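Local coordinates for ssDNA binding RNA Polymerase cofactor (PDB 6QLC), which binds single-stranded DNA and serves as a cofactor of RNA polymerase in an N4-related Pseudomonas phage, probably helping to regulate its transcription, at residues 54-57 against 58-61; 72-75 against 76-80; 93-97 against 98-102. All blocks are in the same frame, centred on the assembly; numbering follows the deposited sequence.

Contact 1 of 3, residues 54-57 against 58-61; sequences LHMQ and LQEF
Met56 and Gln59 lie side by side on one flank of helix 53-61, both pointing the same way. The Met56 chain starts beside its own backbone N (chi1 -52°) and bends again at chi2 and chi3, which brings the terminal methyl against the amide nitrogen of Gln59, with Met56 CE 3.2 Å from Gln59 NE2. Gln59 instead reaches out extended, its CG anti to the backbone N. On another side of the helix, CB of Leu58 rests against the preceding turn, 3.3 Å from His55 O, and CB of Phe61 comes equally near Gln57 O before its ring swings away from residues 54-57. The backbone beneath them is joined by successive i to i+4 bonds, among them Gln59 N to His55 O at 2.7 Å and Phe61 N to Gln57 O at 3.1 Å. The imidazole of His55 is buried, and its ND1 is hydrogen-bonded to Arg49 N just before the helix. His55 and Gln59 pack on strand 40-48, Leu58 and Phe61 on helix 73-86, while Leu54 and Leu58 meet Val41 and Leu43 of the second subunit.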
# COMPACT_ATOMS: atom_id res chain seq x y z
N LEU A 54 9.22 6.58 10.63
CA LEU A 54 8.78 6.55 9.23
C LEU A 54 7.35 7.06 9.11
O LEU A 54 7.06 7.96 8.31
CB LEU A 54 8.88 5.13 8.67
CG LEU A 54 10.26 4.66 8.23
CD1 LEU A 54 10.09 3.62 7.15
CD2 LEU A 54 11.10 5.81 7.74
N HIS A 55 6.45 6.51 9.93
CA HIS A 55 5.04 6.90 9.87
C HIS A 55 4.88 8.39 10.09
O HIS A 55 4.14 9.06 9.36
CB HIS A 55 4.24 6.10 10.89
CG HIS A 55 4.23 4.63 10.62
ND1 HIS A 55 3.54 3.74 11.41
CD2 HIS A 55 4.83 3.90 9.66
CE1 HIS A 55 3.70 2.52 10.94
NE2 HIS A 55 4.48 2.58 9.87
N MET A 56 5.59 8.94 11.08
CA MET A 56 5.44 10.35 11.40
C MET A 56 6.06 11.23 10.33
O MET A 56 5.55 12.32 10.05
CB MET A 56 6.07 10.65 12.76
CG MET A 56 5.58 9.74 13.88
SD MET A 56 3.79 9.61 13.89
CE MET A 56 3.37 11.29 14.29
N GLN A 57 7.17 10.80 9.74
CA GLN A 57 7.68 11.49 8.56
C GLN A 57 6.64 11.49 7.44
O GLN A 57 6.53 12.47 6.68
CB GLN A 57 8.97 10.82 8.10
CG GLN A 57 9.63 11.50 6.92
CD GLN A 57 10.79 10.70 6.37
OE1 GLN A 57 10.99 9.54 6.75
NE2 GLN A 57 11.55 11.30 5.46
N LEU A 58 5.89 10.40 7.30
CA LEU A 58 4.85 10.33 6.27
C LEU A 58 3.69 11.25 6.63
O LEU A 58 3.25 12.05 5.80
CB LEU A 58 4.34 8.89 6.12
CG LEU A 58 4.97 8.00 5.06
CD1 LEU A 58 4.45 6.59 5.22
CD2 LEU A 58 4.66 8.52 3.68
N GLN A 59 3.21 11.14 7.87
CA GLN A 59 2.16 12.02 8.37
C GLN A 59 2.52 13.49 8.17
O GLN A 59 1.72 14.27 7.63
CB GLN A 59 1.90 11.71 9.84
CG GLN A 59 0.60 12.23 10.39
CD GLN A 59 0.33 11.74 11.80
OE1 GLN A 59 -0.26 10.67 12.01
NE2 GLN A 59 0.78 12.51 12.78
N GLU A 60 3.72 13.90 8.58
CA GLU A 60 4.11 15.30 8.41
C GLU A 60 4.10 15.69 6.95
O GLU A 60 3.66 16.79 6.58
CB GLU A 60 5.51 15.54 8.99
CG GLU A 60 5.53 16.10 10.39
CD GLU A 60 6.95 16.33 10.87
OE1 GLU A 60 7.43 15.54 11.71
OE2 GLU A 60 7.59 17.30 10.39
N PHE A 61 4.62 14.81 6.10
CA PHE A 61 4.72 15.11 4.68
C PHE A 61 3.35 15.37 4.07
O PHE A 61 3.21 16.21 3.19
CB PHE A 61 5.40 13.94 3.99
CG PHE A 61 5.61 14.14 2.54
CD1 PHE A 61 6.52 15.07 2.09
CD2 PHE A 61 4.88 13.40 1.62
CE1 PHE A 61 6.73 15.25 0.74
CE2 PHE A 61 5.07 13.58 0.27
CZ PHE A 61 6.00 14.51 -0.18

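Contact 2 of 3, residues 72-75 against 76-80; sequences SETA and YAERC
Tyr76 and Glu73 run alongside each other from the first turn of helix 73-86, yet the carboxylate end of Glu73 only loosely meets the side of the tyrosine ring. Glu73 bends at chi2, which brings its OE1 to 3.7 Å from Tyr76 CD2; the carboxylate is turned 44° from the ring and approaches it obliquely. The close packing is at the base of the tyrosine, against the backbone. There CB of Tyr76 sits 3.5 Å from Ser72 O, and Tyr76 N donates to that same oxygen at 2.8 Å in a nearly straight bond. One face of the ring carries the sulfur of Cys80, one turn on, displaced toward the rim, and the phenol OH is hydrogen-bonded to Leu91 N of the second subunit. With its base, face and hydroxyl all engaged, the tyrosine is held at several points.

The opposite character belongs to Thr74 and Glu78, both exposed. Their aliphatic parts barely meet, Thr74 CG2 standing 4.4 Å from Glu78 CG, and the Glu78 carboxylate turns away to a salt bridge with Lys81. Arg79 leaves the turn extended, its CG 3.3 Å from Ala75 O, and carries its guanidinium to Phe61 O. The helix opens with a classical N-cap: Ser72 OG, lying between its backbone N and carbonyl carbon (chi1 72°), accepts from Ala75 N at 3.1 Å, occupying an amide that has no carbonyl of a preceding turn to bond.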
# COMPACT_ATOMS: atom_id res chain seq x y z
N SER A 72 -2.41 23.17 1.68
CA SER A 72 -3.59 23.32 0.85
C SER A 72 -3.94 21.98 0.22
O SER A 72 -3.06 21.14 -0.01
CB SER A 72 -3.36 24.37 -0.24
OG SER A 72 -2.48 23.89 -1.24
N GLU A 73 -5.23 21.77 -0.04
CA GLU A 73 -5.65 20.53 -0.70
C GLU A 73 -4.85 20.27 -1.97
O GLU A 73 -4.46 19.14 -2.25
CB GLU A 73 -7.15 20.57 -1.01
CG GLU A 73 -7.72 19.20 -1.34
CD GLU A 73 -7.82 18.31 -0.11
OE1 GLU A 73 -8.02 17.09 -0.28
OE2 GLU A 73 -7.68 18.82 1.02
N THR A 74 -4.54 21.34 -2.71
CA THR A 74 -3.70 21.21 -3.90
C THR A 74 -2.33 20.63 -3.54
O THR A 74 -1.90 19.63 -4.13
CB THR A 74 -3.55 22.57 -4.57
OG1 THR A 74 -4.80 22.94 -5.16
CG2 THR A 74 -2.48 22.51 -5.63
N ALA A 75 -1.65 21.23 -2.57
CA ALA A 75 -0.33 20.73 -2.18
C ALA A 75 -0.42 19.31 -1.64
O ALA A 75 0.43 18.47 -1.94
CB ALA A 75 0.30 21.66 -1.15
N TYR A 76 -1.45 19.03 -0.84
CA TYR A 76 -1.68 17.67 -0.38
C TYR A 76 -1.82 16.71 -1.56
O TYR A 76 -1.09 15.72 -1.66
CB TYR A 76 -2.92 17.67 0.52
CG TYR A 76 -3.50 16.30 0.80
CD1 TYR A 76 -2.98 15.50 1.81
CD2 TYR A 76 -4.57 15.82 0.07
CE1 TYR A 76 -3.50 14.27 2.07
CE2 TYR A 76 -5.11 14.58 0.33
CZ TYR A 76 -4.57 13.81 1.33
OH TYR A 76 -5.10 12.56 1.59
N ALA A 77 -2.72 17.02 -2.50
CA ALA A 77 -2.93 16.10 -3.63
C ALA A 77 -1.66 15.93 -4.44
O ALA A 77 -1.34 14.82 -4.90
CB ALA A 77 -4.09 16.59 -4.50
N GLU A 78 -0.89 17.01 -4.61
CA GLU A 78 0.38 16.92 -5.31
C GLU A 78 1.32 15.95 -4.59
O GLU A 78 1.94 15.09 -5.23
CB GLU A 78 1.02 18.31 -5.41
CG GLU A 78 0.37 19.21 -6.43
CD GLU A 78 0.56 18.70 -7.85
OE1 GLU A 78 1.72 18.66 -8.32
OE2 GLU A 78 -0.45 18.33 -8.48
N ARG A 79 1.43 16.08 -3.27
CA ARG A 79 2.36 15.23 -2.52
C ARG A 79 1.90 13.78 -2.52
O ARG A 79 2.73 12.86 -2.64
CB ARG A 79 2.50 15.73 -1.08
CG ARG A 79 3.27 17.05 -0.96
CD ARG A 79 3.77 17.31 0.48
NE ARG A 79 4.71 18.43 0.53
CZ ARG A 79 5.14 19.01 1.65
NH1 ARG A 79 4.69 18.60 2.84
NH2 ARG A 79 5.99 20.02 1.57
N CYS A 80 0.60 13.53 -2.37
CA CYS A 80 0.09 12.17 -2.54
C CYS A 80 0.56 11.60 -3.86
O CYS A 80 1.09 10.48 -3.93
CB CYS A 80 -1.43 12.17 -2.46
SG CYS A 80 -2.10 12.35 -0.79

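Contact 3 of 3, residues 93-97 against 98-102. With PO4 (phosphate ion), chain B.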
# COMPACT_ATOMS: atom_id res chain seq x y z
N VAL A 93 6.05 -14.21 -2.30
CA VAL A 93 5.48 -15.45 -1.78
C VAL A 93 6.28 -15.88 -0.55
O VAL A 93 7.51 -15.97 -0.59
CB VAL A 93 5.46 -16.56 -2.84
CG1 VAL A 93 6.84 -16.75 -3.47
CG2 VAL A 93 4.97 -17.86 -2.24
N THR A 94 5.58 -16.13 0.55
CA THR A 94 6.23 -16.61 1.76
C THR A 94 6.46 -18.12 1.67
O THR A 94 5.86 -18.82 0.85
CB THR A 94 5.40 -16.30 3.01
OG1 THR A 94 4.18 -17.05 2.97
CG2 THR A 94 5.08 -14.82 3.08
N ARG A 95 7.33 -18.61 2.54
CA ARG A 95 7.66 -20.02 2.57
C ARG A 95 6.53 -20.81 3.21
O ARG A 95 5.87 -20.35 4.14
CB ARG A 95 8.94 -20.26 3.37
CG ARG A 95 10.17 -19.64 2.79
CD ARG A 95 11.39 -20.33 3.36
NE ARG A 95 11.84 -19.71 4.60
CZ ARG A 95 12.95 -20.07 5.25
NH1 ARG A 95 13.71 -21.06 4.78
NH2 ARG A 95 13.29 -19.44 6.37
N SER A 96 6.32 -22.02 2.70
CA SER A 96 5.43 -22.95 3.37
C SER A 96 6.07 -23.43 4.66
O SER A 96 7.29 -23.33 4.86
CB SER A 96 5.14 -24.15 2.47
OG SER A 96 6.34 -24.83 2.16
N GLU A 97 5.23 -23.96 5.54
CA GLU A 97 5.75 -24.58 6.75
C GLU A 97 6.71 -25.70 6.40
O GLU A 97 7.74 -25.87 7.07
CB GLU A 97 4.59 -25.10 7.59
CG GLU A 97 3.82 -23.98 8.22
CD GLU A 97 3.18 -24.38 9.53
OE1 GLU A 97 2.76 -23.46 10.26
OE2 GLU A 97 3.09 -25.60 9.81
N GLU A 98 6.42 -26.44 5.34
CA GLU A 98 7.31 -27.51 4.93
C GLU A 98 8.70 -26.98 4.59
O GLU A 98 9.71 -27.62 4.90
CB GLU A 98 6.70 -28.27 3.75
CG GLU A 98 7.71 -28.92 2.79
CD GLU A 98 7.04 -29.57 1.59
OE1 GLU A 98 5.83 -29.90 1.68
OE2 GLU A 98 7.71 -29.77 0.55
N GLU A 99 8.78 -25.80 3.97
CA GLU A 99 10.07 -25.31 3.52
C GLU A 99 10.84 -24.65 4.65
O GLU A 99 12.07 -24.76 4.72
CB GLU A 99 9.87 -24.34 2.35
CG GLU A 99 9.27 -25.00 1.08
CD GLU A 99 8.78 -24.00 0.04
OE1 GLU A 99 8.34 -22.88 0.42
OE2 GLU A 99 8.81 -24.33 -1.18
N ARG A 100 10.12 -23.98 5.55
CA ARG A 100 10.64 -23.22 6.67
C ARG A 100 11.00 -24.10 7.86
O ARG A 100 11.68 -23.62 8.78
CB ARG A 100 9.60 -22.18 7.12
CG ARG A 100 10.19 -20.93 7.67
CD ARG A 100 9.15 -19.83 7.84
NE ARG A 100 9.51 -18.98 8.96
CZ ARG A 100 9.22 -19.28 10.22
NH1 ARG A 100 9.58 -18.47 11.21
NH2 ARG A 100 8.55 -20.40 10.49
N ALA A 101 10.58 -25.36 7.85
CA ALA A 101 10.87 -26.26 8.95
C ALA A 101 12.37 -26.43 9.12
O ALA A 101 13.13 -26.42 8.14
CB ALA A 101 10.21 -27.62 8.74
N LEU A 102 12.78 -26.57 10.36
CA LEU A 102 14.19 -26.72 10.66
C LEU A 102 14.67 -28.07 10.16
O LEU A 102 13.94 -29.06 10.22
CB LEU A 102 14.43 -26.57 12.15
CG LEU A 102 13.76 -25.27 12.59
CD1 LEU A 102 13.20 -25.37 14.01
CD2 LEU A 102 14.73 -24.13 12.45
P PO4 B . 10.89 -16.49 6.53
O1 PO4 B . 10.71 -17.66 5.61
O2 PO4 B . 9.55 -16.15 7.15
O3 PO4 B . 11.40 -15.30 5.75
O4 PO4 B . 11.89 -16.84 7.61
O HOH W 1 7.04 -20.81 -1.18
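A capping box opens the short helix 97-100, with Ser96 as N-cap and Glu99 as its partner three residues on. Ser96 OG, placed between its backbone N and carbonyl carbon (chi1 60°), accepts from Glu99 N at 3.2 Å. In return the Glu99 side chain, extended beyond CG, reaches to the cap: its OE1 takes the Ser96 N-H at 3.2 Å, on the anti side of the carboxylate and 33° out of its plane. A water gives a second hydrogen bond to Glu99 OE1 and another to Thr94 O, tying the carboxylate to the chain before the cap. Arg100 N bonds Ser96 O at 3.0 Å; the bond from Ala101 N to Glu97 O is weak, and Ala101 already leaves the helix. The capped turn follows strand 88-93, whose end at Val93 pairs antiparallel with a strand of the second subunit. Beside the capped turn, Arg95 and Arg100 cross at about a right angle, their guanidinium planes 85° apart. CG of Arg100 lies over one face of the Arg95 guanidinium, 3.7 Å from Arg95 NH2. A phosphate, probably from the crystallisation liquor, sits at the edge of both groups, consistent with, though no proof of, a place for a DNA phosphate. Arg95 NH2 donates to its O4 at 3.2 Å; Arg95 NE points at O1, at a doubtfully short 2.5 Å, and Arg100 NE adds weak bonds to O2 and O4.

Overall arrangement
Contacts 1, 2 and 3 follow one another along the chain, on helix 53-61, at the start of helix 73-86, and from the end of strand 88-93 into helix 97-100. The first two are neighbours, their centres about 15 Å apart, and touch through an arginine of the second helix at the end of the first. Contact 3 is remote: its centre is about 34 Å from that of contact 1 and about 43 Å from that of contact 2, which lies on the opposite side of the chain's centre. All three also meet the second subunit, so the dimer involves both the helical part and the outstretched C-terminal arm.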